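Local atomic coordinates of HAD family phosphatase (Pseudomonas syringae pv. tomato, PDB entry 2ODA), a protein that belongs to the haloacid dehalogenase superfamily and is probably a phosphatase-like enzyme of a Pseudomonas-specific subfamily. Residues Pro2-Leu10 and Leu183-Ser191; Leu122-Ser133 and Gly168-Leu179. All coordinates share one frame; numbering follows the deposited sequence.

Both contacts reach the same Rossmann-like parallel sheet, of strand order 3-2-1-4-5-6, and their centres lie about 13 Å apart. Contact 2 lies within it, joining the fifth and sixth strands, 127-131 and 171-173; the chain then runs into helix 179-191, which packs against strands 109-112 and 127-131 and meets the N-terminal arm in contact 1, at the lead-in to the first strand. The two touch: Arg189 NH1 is 3.0 Å from His170 O, a probable hydrogen bond, and Arg190 CG packs 3.5 Å from Trp127 CZ2. Leu10 CD1 meets Leu126 CD2 at 3.6 Å. The centre of contact 1 lies about 16 Å from the centre of the chain, that of contact 2 about 7 Å.

Contact 1 (Pro2-Leu10 and Leu183-Ser191); sequences PLPTFPALL and LADIALRRS
Apolar packing carries most of this contact, with the Phe6 ring set against the last turns of helix 179-191. Leu183 CD2 sits over the centre of one ring face, 4.0 Å from the centroid, in a CH-pi contact, while Ile186 CG2 meets the ring at its edge, 3.9 Å from Phe6 CE1. With CG anti to the carbonyl carbon (chi1 -58°), the ring extends to the helix backbone, Phe6 CZ coming to 3.1 Å from Leu183 O. Leu3 CB rests on Ala187 CB at 3.9 Å, and Leu3 CD2 on the Leu188 backbone at its CA. Leu9 and Leu183 reach tip to tip. Leu9 begins the first strand of the HAD-type parallel sheet, so the last helix covers the lead-in to that strand; Val109 of the neighbouring strand touches Phe6, Leu9 and Leu183.

The polar part centres on Arg190. Its chain bends at chi3 (60°), and NH1 gives a nearly straight bond to Thr5 O (2.9 Å, 169°). That oxygen lies in the guanidinium plane, although the donor stands above the carbonyl plane. A water bridges Thr5 O and Arg190 NH2, and Pro4 CB lies over one guanidinium face, 3.7 Å from Arg190 CZ.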
loop_
_atom_site.group_PDB
_atom_site.type_symbol
_atom_site.label_atom_id
_atom_site.label_comp_id
_atom_site.label_asym_id
_atom_site.label_seq_id
_atom_site.Cartn_x
_atom_site.Cartn_y
_atom_site.Cartn_z
ATOM N N PRO B 2 -23.614 3.935 -10.456
ATOM C CA PRO B 2 -23.584 4.636 -9.167
ATOM C C PRO B 2 -22.161 5.041 -8.769
ATOM O O PRO B 2 -21.218 4.790 -9.520
ATOM C CB PRO B 2 -24.159 3.599 -8.187
ATOM C CG PRO B 2 -23.947 2.264 -8.861
ATOM C CD PRO B 2 -24.122 2.556 -10.329
ATOM N N LEU B 3 -22.024 5.683 -7.608
ATOM C CA LEU B 3 -20.719 6.111 -7.081
ATOM C C LEU B 3 -19.760 4.924 -6.852
ATOM O O LEU B 3 -20.206 3.791 -6.658
ATOM C CB LEU B 3 -20.908 6.865 -5.761
ATOM C CG LEU B 3 -21.796 8.117 -5.736
ATOM C CD1 LEU B 3 -22.332 8.351 -4.317
ATOM C CD2 LEU B 3 -21.066 9.336 -6.244
ATOM N N PRO B 4 -18.437 5.189 -6.884
ATOM C CA PRO B 4 -17.440 4.195 -6.492
ATOM C C PRO B 4 -17.711 3.684 -5.069
ATOM O O PRO B 4 -18.245 4.417 -4.223
ATOM C CB PRO B 4 -16.134 4.993 -6.509
ATOM C CG PRO B 4 -16.382 6.097 -7.494
ATOM C CD PRO B 4 -17.819 6.457 -7.321
ATOM N N THR B 5 -17.364 2.429 -4.823
ATOM C CA THR B 5 -17.615 1.800 -3.537
ATOM C C THR B 5 -16.303 1.676 -2.776
ATOM O O THR B 5 -15.221 1.805 -3.365
ATOM C CB THR B 5 -18.234 0.404 -3.730
ATOM O OG1 THR B 5 -17.370 -0.359 -4.592
ATOM C CG2 THR B 5 -19.633 0.524 -4.355
ATOM N N PHE B 6 -16.401 1.420 -1.468
ATOM C CA PHE B 6 -15.229 1.265 -0.604
ATOM C C PHE B 6 -14.981 -0.208 -0.292
ATOM O O PHE B 6 -15.875 -0.901 0.215
ATOM C CB PHE B 6 -15.409 2.080 0.698
ATOM C CG PHE B 6 -15.639 3.535 0.456
ATOM C CD1 PHE B 6 -14.561 4.386 0.225
ATOM C CD2 PHE B 6 -16.932 4.067 0.442
ATOM C CE1 PHE B 6 -14.751 5.752 -0.010
ATOM C CE2 PHE B 6 -17.136 5.422 0.183
ATOM C CZ PHE B 6 -16.036 6.260 -0.051
ATOM N N PRO B 7 -13.777 -0.710 -0.607
ATOM C CA PRO B 7 -13.501 -2.126 -0.334
ATOM C C PRO B 7 -13.238 -2.477 1.139
ATOM O O PRO B 7 -13.516 -3.603 1.544
ATOM C CB PRO B 7 -12.275 -2.431 -1.188
ATOM C CG PRO B 7 -11.635 -1.127 -1.478
ATOM C CD PRO B 7 -12.650 -0.033 -1.280
ATOM N N ALA B 8 -12.735 -1.530 1.928
ATOM C CA ALA B 8 -12.388 -1.807 3.319
ATOM C C ALA B 8 -12.285 -0.480 4.066
ATOM O O ALA B 8 -11.931 0.538 3.470
ATOM C CB ALA B 8 -11.063 -2.558 3.409
ATOM N N LEU B 9 -12.581 -0.523 5.360
ATOM C CA LEU B 9 -12.394 0.609 6.246
ATOM C C LEU B 9 -11.520 0.211 7.426
ATOM O O LEU B 9 -11.720 -0.846 8.056
ATOM C CB LEU B 9 -13.738 1.170 6.739
ATOM C CG LEU B 9 -14.783 1.636 5.713
ATOM C CD1 LEU B 9 -16.073 2.047 6.427
ATOM C CD2 LEU B 9 -14.259 2.810 4.885
ATOM N N LEU B 10 -10.539 1.061 7.716
ATOM C CA LEU B 10 -9.664 0.899 8.886
ATOM C C LEU B 10 -10.008 1.956 9.902
ATOM O O LEU B 10 -10.217 3.109 9.520
ATOM C CB LEU B 10 -8.206 1.068 8.471
ATOM C CG LEU B 10 -7.756 0.150 7.326
ATOM C CD1 LEU B 10 -6.265 0.405 7.047
ATOM C CD2 LEU B 10 -8.024 -1.341 7.644
ATOM N N LEU B 183 -18.161 9.572 3.839
ATOM C CA LEU B 183 -17.813 8.556 2.830
ATOM C C LEU B 183 -18.506 8.814 1.509
ATOM O O LEU B 183 -17.874 8.699 0.467
ATOM C CB LEU B 183 -18.112 7.135 3.320
ATOM C CG LEU B 183 -17.221 6.592 4.453
ATOM C CD1 LEU B 183 -17.837 5.332 5.062
ATOM C CD2 LEU B 183 -15.817 6.297 3.937
ATOM N N ALA B 184 -19.791 9.174 1.545
ATOM C CA ALA B 184 -20.531 9.458 0.298
ATOM C C ALA B 184 -19.884 10.607 -0.475
ATOM O O ALA B 184 -19.790 10.563 -1.712
ATOM C CB ALA B 184 -22.029 9.741 0.586
ATOM N N ASP B 185 -19.409 11.627 0.245
ATOM C CA ASP B 185 -18.764 12.764 -0.428
ATOM C C ASP B 185 -17.380 12.388 -0.983
ATOM O O ASP B 185 -16.990 12.863 -2.051
ATOM C CB ASP B 185 -18.713 13.999 0.485
ATOM C CG ASP B 185 -18.780 15.292 -0.299
ATOM O OD1 ASP B 185 -19.712 15.428 -1.139
ATOM O OD2 ASP B 185 -17.872 16.129 -0.121
ATOM N N ILE B 186 -16.641 11.524 -0.282
ATOM C CA ILE B 186 -15.383 10.994 -0.844
ATOM C C ILE B 186 -15.650 10.159 -2.110
ATOM O O ILE B 186 -14.890 10.230 -3.100
ATOM C CB ILE B 186 -14.559 10.237 0.212
ATOM C CG1 ILE B 186 -13.936 11.264 1.198
ATOM C CG2 ILE B 186 -13.467 9.357 -0.460
ATOM C CD1 ILE B 186 -13.336 10.631 2.513
ATOM N N ALA B 187 -16.735 9.391 -2.101
ATOM C CA ALA B 187 -17.072 8.586 -3.290
ATOM C C ALA B 187 -17.319 9.495 -4.499
ATOM O O ALA B 187 -16.868 9.186 -5.603
ATOM C CB ALA B 187 -18.284 7.699 -3.012
ATOM N N LEU B 188 -18.020 10.615 -4.274
ATOM C CA LEU B 188 -18.264 11.646 -5.290
ATOM C C LEU B 188 -16.965 12.256 -5.784
ATOM O O LEU B 188 -16.741 12.340 -6.996
ATOM C CB LEU B 188 -19.205 12.741 -4.756
ATOM C CG LEU B 188 -19.734 13.862 -5.688
ATOM C CD1 LEU B 188 -20.456 13.327 -6.963
ATOM C CD2 LEU B 188 -20.683 14.822 -4.898
ATOM N N ARG B 189 -16.097 12.671 -4.864
ATOM C CA ARG B 189 -14.728 13.113 -5.251
ATOM C C ARG B 189 -13.979 12.083 -6.123
ATOM O O ARG B 189 -13.422 12.426 -7.172
ATOM C CB ARG B 189 -13.892 13.518 -4.020
ATOM C CG ARG B 189 -14.366 14.821 -3.411
ATOM C CD ARG B 189 -14.007 14.965 -1.931
ATOM N NE ARG B 189 -12.561 14.976 -1.732
ATOM C CZ ARG B 189 -11.963 15.189 -0.568
ATOM N NH1 ARG B 189 -12.693 15.447 0.507
ATOM N NH2 ARG B 189 -10.631 15.172 -0.492
ATOM N N ARG B 190 -14.044 10.814 -5.726
ATOM C CA ARG B 190 -13.449 9.715 -6.502
ATOM C C ARG B 190 -14.044 9.609 -7.901
ATOM O O ARG B 190 -13.317 9.354 -8.872
ATOM C CB ARG B 190 -13.605 8.381 -5.765
ATOM C CG ARG B 190 -12.684 8.262 -4.536
ATOM C CD ARG B 190 -12.872 6.945 -3.813
ATOM N NE ARG B 190 -12.571 5.796 -4.671
ATOM C CZ ARG B 190 -13.083 4.583 -4.491
ATOM N NH1 ARG B 190 -13.887 4.348 -3.475
ATOM N NH2 ARG B 190 -12.777 3.595 -5.319
ATOM N N SER B 191 -15.360 9.823 -7.994
ATOM C CA SER B 191 -16.074 9.756 -9.265
ATOM C C SER B 191 -15.574 10.849 -10.212
ATOM O O SER B 191 -15.634 10.691 -11.430
ATOM C CB SER B 191 -17.601 9.846 -9.038
ATOM O OG SER B 191 -18.042 11.196 -8.893
HETATM O O HOH W 1 -13.456 0.647 -5.115
#

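Contact 2 (Leu122-Ser133 and Gly168-Leu179); sequences LNAGLWTIGLAS and GVHSVIDHLGEL
The His170 side chain lies across the start of strand 127-131, crossing those of Trp127 and Thr128 at about a right angle. Trp127 turns the edge of its six-membered ring to one His170 face, an edge-to-face pair with planes 58° apart and Trp127 CE3 3.5 Å from His170 CG. Gly168 O lies over the opposite face. His170 ND1 accepts from Thr128 N at 2.9 Å, the donor tilted 22° out of the ring plane, and is also hydrogen-bonded to Thr128 OG1 at 3.1 Å. The threonine torsion (chi1 59°) sets OG1 between its N and carbonyl carbon, facing His170. With NE2 hydrogen-bonded to the C-terminal carboxylate of Pro196, the imidazole is held at both nitrogens.

Ile173 lies beside Leu131, pointing the same way, and crosses Ile129 obliquely; its CG1 is 3.7 Å from Leu131 CD2. Leu179 CD1 meets Ile129 CD1 at 3.6 Å, side chains nearly perpendicular. Val172, on the face opposite Ile129 and Ile173, touches Ala132 CB with its CG1, and both pack on Thr161 of helix 150-167.

In the parallel pairing, Gly130 N donates to Ser171 O (2.9 Å) and Gly130 O accepts from Ile173 N (3.0 Å); Thr128 O also bonds His170 N, and Ala132 N bonds Ile173 O. Linked by helices 142-147 and 150-167, these strands form the beta-alpha-beta crossover characteristic of the Rossmann-like HAD core, with 171-173 outermost within the chain.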
loop_
_atom_site.group_PDB
_atom_site.type_symbol
_atom_site.label_atom_id
_atom_site.label_comp_id
_atom_site.label_asym_id
_atom_site.label_seq_id
_atom_site.Cartn_x
_atom_site.Cartn_y
_atom_site.Cartn_z
ATOM N N LEU B 122 -1.781 8.073 5.440
ATOM C CA LEU B 122 -1.352 8.889 4.300
ATOM C C LEU B 122 -0.118 8.260 3.658
ATOM O O LEU B 122 -0.028 8.139 2.444
ATOM C CB LEU B 122 -1.032 10.344 4.745
ATOM C CG LEU B 122 -2.236 11.177 5.219
ATOM C CD1 LEU B 122 -1.791 12.544 5.790
ATOM C CD2 LEU B 122 -3.234 11.391 4.063
ATOM N N ASN B 123 0.842 7.869 4.482
ATOM C CA ASN B 123 2.061 7.199 3.977
ATOM C C ASN B 123 1.763 5.890 3.259
ATOM O O ASN B 123 2.455 5.516 2.280
ATOM C CB ASN B 123 3.043 6.953 5.125
ATOM C CG ASN B 123 3.711 8.251 5.619
ATOM O OD1 ASN B 123 3.666 9.264 4.933
ATOM N ND2 ASN B 123 4.308 8.218 6.821
ATOM N N ALA B 124 0.733 5.191 3.724
ATOM C CA ALA B 124 0.361 3.896 3.133
ATOM C C ALA B 124 -0.452 4.072 1.836
ATOM O O ALA B 124 -0.722 3.098 1.120
ATOM C CB ALA B 124 -0.425 3.050 4.164
ATOM N N GLY B 125 -0.831 5.310 1.537
ATOM C CA GLY B 125 -1.517 5.603 0.279
ATOM C C GLY B 125 -3.030 5.602 0.382
ATOM O O GLY B 125 -3.713 5.599 -0.646
ATOM N N LEU B 126 -3.556 5.586 1.615
ATOM C CA LEU B 126 -5.012 5.528 1.824
ATOM C C LEU B 126 -5.695 6.894 1.787
ATOM O O LEU B 126 -5.052 7.942 1.933
ATOM C CB LEU B 126 -5.346 4.837 3.165
ATOM C CG LEU B 126 -5.280 3.295 3.134
ATOM C CD1 LEU B 126 -3.849 2.827 3.306
ATOM C CD2 LEU B 126 -6.153 2.663 4.226
ATOM N N TRP B 127 -7.016 6.857 1.574
ATOM C CA TRP B 127 -7.890 7.975 1.911
ATOM C C TRP B 127 -7.919 8.071 3.434
ATOM O O TRP B 127 -7.837 7.057 4.136
ATOM C CB TRP B 127 -9.320 7.734 1.397
ATOM C CG TRP B 127 -9.464 7.933 -0.100
ATOM C CD1 TRP B 127 -9.425 6.966 -1.076
ATOM C CD2 TRP B 127 -9.678 9.174 -0.766
ATOM N NE1 TRP B 127 -9.605 7.544 -2.326
ATOM C CE2 TRP B 127 -9.754 8.899 -2.161
ATOM C CE3 TRP B 127 -9.799 10.501 -0.325
ATOM C CZ2 TRP B 127 -9.936 9.911 -3.116
ATOM C CZ3 TRP B 127 -9.992 11.511 -1.275
ATOM C CH2 TRP B 127 -10.066 11.202 -2.659
ATOM N N THR B 128 -8.043 9.294 3.944
ATOM C CA THR B 128 -8.098 9.512 5.408
ATOM C C THR B 128 -9.257 10.401 5.839
ATOM O O THR B 128 -9.560 11.392 5.186
ATOM C CB THR B 128 -6.772 10.124 5.974
ATOM O OG1 THR B 128 -6.495 11.374 5.336
ATOM C CG2 THR B 128 -5.597 9.195 5.712
ATOM N N ILE B 129 -9.894 10.032 6.948
ATOM C CA ILE B 129 -10.933 10.837 7.571
ATOM C C ILE B 129 -10.446 11.099 8.988
ATOM O O ILE B 129 -10.109 10.157 9.705
ATOM C CB ILE B 129 -12.318 10.102 7.610
ATOM C CG1 ILE B 129 -12.805 9.844 6.171
ATOM C CG2 ILE B 129 -13.354 10.891 8.507
ATOM C CD1 ILE B 129 -14.020 8.845 6.021
ATOM N N GLY B 130 -10.381 12.374 9.354
ATOM C CA GLY B 130 -9.985 12.803 10.685
ATOM C C GLY B 130 -11.195 13.096 11.554
ATOM O O GLY B 130 -12.265 13.479 11.057
ATOM N N LEU B 131 -11.024 12.896 12.857
ATOM C CA LEU B 131 -12.095 13.087 13.829
ATOM C C LEU B 131 -11.784 14.266 14.752
ATOM O O LEU B 131 -10.750 14.291 15.406
ATOM C CB LEU B 131 -12.333 11.786 14.632
ATOM C CG LEU B 131 -12.896 10.572 13.863
ATOM C CD1 LEU B 131 -13.016 9.329 14.766
ATOM C CD2 LEU B 131 -14.254 10.875 13.224
ATOM N N ALA B 132 -12.698 15.236 14.807
ATOM C CA ALA B 132 -12.382 16.538 15.434
ATOM C C ALA B 132 -12.642 16.632 16.948
ATOM O O ALA B 132 -12.242 17.607 17.584
ATOM C CB ALA B 132 -13.123 17.638 14.714
ATOM N N SER B 133 -13.321 15.649 17.519
ATOM C CA SER B 133 -13.770 15.753 18.922
ATOM C C SER B 133 -13.105 14.784 19.872
ATOM O O SER B 133 -12.846 15.119 21.031
ATOM C CB SER B 133 -15.288 15.545 19.015
ATOM O OG SER B 133 -15.990 16.554 18.279
ATOM N N GLY B 168 -2.580 16.710 5.841
ATOM C CA GLY B 168 -2.946 16.268 4.503
ATOM C C GLY B 168 -4.169 15.362 4.513
ATOM O O GLY B 168 -4.473 14.721 3.520
ATOM N N VAL B 169 -4.865 15.285 5.645
ATOM C CA VAL B 169 -6.083 14.462 5.752
ATOM C C VAL B 169 -7.141 14.947 4.753
ATOM O O VAL B 169 -7.251 16.147 4.497
ATOM C CB VAL B 169 -6.618 14.500 7.202
ATOM C CG1 VAL B 169 -8.027 13.908 7.334
ATOM C CG2 VAL B 169 -5.635 13.830 8.145
ATOM N N HIS B 170 -7.935 14.014 4.217
ATOM C CA HIS B 170 -8.822 14.285 3.099
ATOM C C HIS B 170 -10.171 14.924 3.472
ATOM O O HIS B 170 -10.726 15.729 2.701
ATOM C CB HIS B 170 -9.018 12.982 2.318
ATOM C CG HIS B 170 -7.752 12.477 1.699
ATOM N ND1 HIS B 170 -6.990 11.479 2.267
ATOM C CD2 HIS B 170 -7.077 12.890 0.601
ATOM C CE1 HIS B 170 -5.919 11.268 1.518
ATOM N NE2 HIS B 170 -5.947 12.112 0.502
ATOM N N SER B 171 -10.706 14.547 4.635
ATOM C CA SER B 171 -11.959 15.106 5.146
ATOM C C SER B 171 -11.898 15.042 6.663
ATOM O O SER B 171 -11.323 14.116 7.208
ATOM C CB SER B 171 -13.188 14.283 4.680
ATOM O OG SER B 171 -13.284 14.220 3.267
ATOM N N VAL B 172 -12.491 16.038 7.329
ATOM C CA VAL B 172 -12.619 16.024 8.784
ATOM C C VAL B 172 -14.082 16.167 9.188
ATOM O O VAL B 172 -14.811 17.016 8.658
ATOM C CB VAL B 172 -11.779 17.159 9.487
ATOM C CG1 VAL B 172 -11.902 17.051 11.017
ATOM C CG2 VAL B 172 -10.278 17.078 9.100
ATOM N N ILE B 173 -14.490 15.338 10.145
ATOM C CA ILE B 173 -15.840 15.312 10.674
ATOM C C ILE B 173 -15.813 15.342 12.206
ATOM O O ILE B 173 -14.800 15.019 12.830
ATOM C CB ILE B 173 -16.647 14.061 10.174
ATOM C CG1 ILE B 173 -15.891 12.747 10.493
ATOM C CG2 ILE B 173 -16.936 14.229 8.656
ATOM C CD1 ILE B 173 -16.666 11.437 10.184
ATOM N N ASP B 174 -16.945 15.716 12.791
ATOM C CA ASP B 174 -17.019 15.960 14.238
ATOM C C ASP B 174 -17.080 14.652 15.030
ATOM O O ASP B 174 -16.644 14.598 16.188
ATOM C CB ASP B 174 -18.280 16.738 14.567
ATOM C CG ASP B 174 -18.211 18.214 14.189
ATOM O OD1 ASP B 174 -17.165 18.727 13.720
ATOM O OD2 ASP B 174 -19.272 18.859 14.379
ATOM N N HIS B 175 -17.695 13.628 14.439
ATOM C CA HIS B 175 -17.921 12.348 15.132
ATOM C C HIS B 175 -18.341 11.309 14.117
ATOM O O HIS B 175 -18.702 11.653 12.996
ATOM C CB HIS B 175 -19.014 12.495 16.235
ATOM C CG HIS B 175 -20.313 13.046 15.727
ATOM N ND1 HIS B 175 -21.258 12.272 15.088
ATOM C CD2 HIS B 175 -20.817 14.301 15.748
ATOM C CE1 HIS B 175 -22.290 13.027 14.742
ATOM N NE2 HIS B 175 -22.038 14.265 15.123
ATOM N N LEU B 176 -18.341 10.042 14.534
ATOM C CA LEU B 176 -18.708 8.924 13.648
ATOM C C LEU B 176 -20.149 8.937 13.114
ATOM O O LEU B 176 -20.449 8.273 12.118
ATOM C CB LEU B 176 -18.387 7.580 14.302
ATOM C CG LEU B 176 -16.901 7.288 14.556
ATOM C CD1 LEU B 176 -16.741 5.958 15.289
ATOM C CD2 LEU B 176 -16.119 7.291 13.231
ATOM N N GLY B 177 -21.041 9.691 13.749
ATOM C CA GLY B 177 -22.410 9.804 13.226
ATOM C C GLY B 177 -22.393 10.434 11.834
ATOM O O GLY B 177 -23.359 10.320 11.060
ATOM N N GLU B 178 -21.314 11.147 11.535
ATOM C CA GLU B 178 -21.154 11.812 10.234
ATOM C C GLU B 178 -20.394 10.971 9.215
ATOM O O GLU B 178 -20.153 11.418 8.079
ATOM C CB GLU B 178 -20.430 13.156 10.420
ATOM C CG GLU B 178 -21.232 14.200 11.166
ATOM C CD GLU B 178 -22.456 14.688 10.393
ATOM O OE1 GLU B 178 -22.452 14.595 9.150
ATOM O OE2 GLU B 178 -23.421 15.172 11.025
ATOM N N LEU B 179 -20.026 9.747 9.596
ATOM C CA LEU B 179 -19.179 8.940 8.717
ATOM C C LEU B 179 -19.847 8.608 7.378
ATOM O O LEU B 179 -19.209 8.665 6.344
ATOM C CB LEU B 179 -18.722 7.645 9.400
ATOM C CG LEU B 179 -17.809 6.743 8.555
ATOM C CD1 LEU B 179 -16.441 7.407 8.305
ATOM C CD2 LEU B 179 -17.611 5.451 9.273
HETATM O O HOH W 2 -14.746 13.138 16.752
#